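Local coordinates for protein endonuclease 8-like L720 (Acanthamoeba polyphaga mimivirus, PDB 4MB7) that is a viral endonuclease VIII-like protein of the Fpg/Nei family, with an H2TH domain and a C-terminal zinc finger, at residues L239-K244 with M264-P269. Residues are numbered along the deposited sequence; the frame is centred on the assembly and turned at random.
Sequences LRIYRK and MTTWCP. With ZN (zinc ion), chain B.
Ile241 to Lys244 make a type II beta turn, with Arg243 at its third position in a positive-phi conformation (59°) and a weak closing bond from Lys244 N to Ile241 O (3.3 Å), and this turn sits near the end of strand 263-267. Thr266 makes most of the contact from the strand side, with Ile241 also approaching Trp267 CA. The Thr266 chi1 of -64° sets OG1 beside the backbone N and CG2 anti to it; CG2 points into the turn and lies 3.2 Å from Ile241 O and 3.6 Å from Lys244 O. The Ile241 side chain crosses that of Thr266 obliquely: CG1, anti to its own N (chi1 -156°), comes within 3.5 Å of Thr266 O, a van der Waals approach.

The polar link runs through solvent. Thr266 OG1 holds two waters, one accepting from Arg243 N and the other donating to Lys244 O, so a single hydroxyl is tied to both a donor and an acceptor of the turn. Two residues on, Cys268 SG binds zinc at 2.3 Å, its site completed by Cys247, His251 and Cys271. The strand belongs to the two-stranded antiparallel hairpin, paired with 254-258, of the C-terminal zinc finger of this family, and the contact joins that hairpin to the loop entering the finger.

On the turn's outer side, Arg243 CG lies 3.9 Å above the centre of the Tyr242 ring. Lys244 NZ reaches back to Leu239 O (2.8 Å), approaching from above the carbonyl plane, while Glu187 of helix 182-191 accepts from the backbone N of Arg240, Ile241 and Tyr242.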
# COMPACT_ATOMS: atom_id res chain seq x y z
N LEU A 239 -4.13 5.77 -17.61
CA LEU A 239 -4.60 4.39 -17.63
C LEU A 239 -4.90 3.94 -19.06
O LEU A 239 -5.51 4.67 -19.83
CB LEU A 239 -5.85 4.24 -16.76
CG LEU A 239 -5.69 4.60 -15.28
CD1 LEU A 239 -6.98 4.37 -14.52
CD2 LEU A 239 -4.55 3.81 -14.65
N ARG A 240 -4.48 2.72 -19.40
CA ARG A 240 -4.59 2.24 -20.77
C ARG A 240 -5.45 0.99 -20.92
O ARG A 240 -5.97 0.72 -22.00
CB ARG A 240 -3.19 1.98 -21.36
CG ARG A 240 -2.35 3.23 -21.54
CD ARG A 240 -0.87 2.90 -21.65
NE ARG A 240 -0.56 2.10 -22.83
CZ ARG A 240 0.60 1.46 -23.01
NH1 ARG A 240 1.54 1.52 -22.09
NH2 ARG A 240 0.80 0.76 -24.12
N ILE A 241 -5.61 0.23 -19.84
CA ILE A 241 -6.35 -1.02 -19.92
C ILE A 241 -7.36 -1.21 -18.78
O ILE A 241 -8.27 -2.04 -18.88
CB ILE A 241 -5.40 -2.24 -19.97
CG1 ILE A 241 -6.09 -3.45 -20.63
CG2 ILE A 241 -4.89 -2.59 -18.58
CD1 ILE A 241 -6.48 -3.21 -22.07
N TYR A 242 -7.22 -0.43 -17.71
CA TYR A 242 -8.09 -0.58 -16.55
C TYR A 242 -9.54 -0.21 -16.86
O TYR A 242 -9.83 0.94 -17.19
CB TYR A 242 -7.57 0.23 -15.36
CG TYR A 242 -8.40 0.04 -14.11
CD1 TYR A 242 -8.42 -1.19 -13.46
CD2 TYR A 242 -9.15 1.08 -13.57
CE1 TYR A 242 -9.17 -1.38 -12.31
CE2 TYR A 242 -9.90 0.90 -12.43
CZ TYR A 242 -9.91 -0.33 -11.80
OH TYR A 242 -10.66 -0.52 -10.66
N ARG A 243 -10.41 -1.20 -16.80
CA ARG A 243 -11.84 -1.02 -17.02
C ARG A 243 -12.13 -0.45 -18.39
O ARG A 243 -13.09 0.26 -18.58
CB ARG A 243 -12.45 -0.16 -15.92
CG ARG A 243 -12.66 -0.94 -14.64
CD ARG A 243 -13.16 -0.09 -13.49
NE ARG A 243 -13.41 -0.92 -12.32
CZ ARG A 243 -13.94 -0.47 -11.19
NH1 ARG A 243 -14.28 0.81 -11.07
NH2 ARG A 243 -14.13 -1.31 -10.18
N LYS A 244 -11.29 -0.80 -19.36
CA LYS A 244 -11.48 -0.37 -20.73
C LYS A 244 -12.17 -1.47 -21.53
O LYS A 244 -11.88 -2.65 -21.35
CB LYS A 244 -10.13 -0.02 -21.38
CG LYS A 244 -9.41 1.14 -20.72
CD LYS A 244 -10.12 2.45 -20.96
CE LYS A 244 -9.46 3.59 -20.21
NZ LYS A 244 -8.01 3.71 -20.55
N MET A 264 -10.40 -8.84 -10.34
CA MET A 264 -11.00 -8.62 -11.63
C MET A 264 -9.96 -7.96 -12.51
O MET A 264 -9.51 -6.85 -12.22
CB MET A 264 -12.20 -7.70 -11.46
CG MET A 264 -12.92 -7.33 -12.74
SD MET A 264 -13.97 -8.65 -13.38
CE MET A 264 -14.73 -9.30 -11.90
N THR A 265 -9.58 -8.62 -13.60
CA THR A 265 -8.52 -8.12 -14.46
C THR A 265 -8.98 -7.95 -15.90
O THR A 265 -9.61 -8.84 -16.48
CB THR A 265 -7.31 -9.08 -14.45
OG1 THR A 265 -6.88 -9.31 -13.11
CG2 THR A 265 -6.15 -8.51 -15.26
N THR A 266 -8.68 -6.79 -16.48
CA THR A 266 -8.95 -6.54 -17.89
C THR A 266 -7.67 -6.72 -18.70
O THR A 266 -6.64 -6.13 -18.37
CB THR A 266 -9.49 -5.12 -18.13
OG1 THR A 266 -10.77 -4.98 -17.49
CG2 THR A 266 -9.65 -4.86 -19.62
N TRP A 267 -7.72 -7.53 -19.74
CA TRP A 267 -6.56 -7.73 -20.60
C TRP A 267 -6.97 -7.88 -22.06
O TRP A 267 -8.10 -8.27 -22.37
CB TRP A 267 -5.76 -8.96 -20.16
CG TRP A 267 -6.38 -10.28 -20.52
CD1 TRP A 267 -6.24 -10.96 -21.70
CD2 TRP A 267 -7.22 -11.09 -19.69
NE1 TRP A 267 -6.95 -12.13 -21.65
CE2 TRP A 267 -7.56 -12.24 -20.43
CE3 TRP A 267 -7.73 -10.95 -18.39
CZ2 TRP A 267 -8.38 -13.24 -19.91
CZ3 TRP A 267 -8.54 -11.95 -17.88
CH2 TRP A 267 -8.86 -13.08 -18.64
N CYS A 268 -6.05 -7.55 -22.96
CA CYS A 268 -6.28 -7.72 -24.39
C CYS A 268 -5.70 -9.05 -24.85
O CYS A 268 -4.50 -9.27 -24.76
CB CYS A 268 -5.65 -6.57 -25.17
SG CYS A 268 -5.78 -6.75 -26.96
N PRO A 269 -6.57 -9.94 -25.35
CA PRO A 269 -6.15 -11.28 -25.78
C PRO A 269 -5.25 -11.24 -27.01
O PRO A 269 -4.50 -12.19 -27.26
CB PRO A 269 -7.48 -11.96 -26.13
CG PRO A 269 -8.39 -10.84 -26.49
CD PRO A 269 -8.00 -9.71 -25.58
ZN ZN B . -5.15 -4.87 -28.04
O HOH W 1 -10.16 -3.57 -15.30
O HOH W 2 -12.71 -4.03 -18.84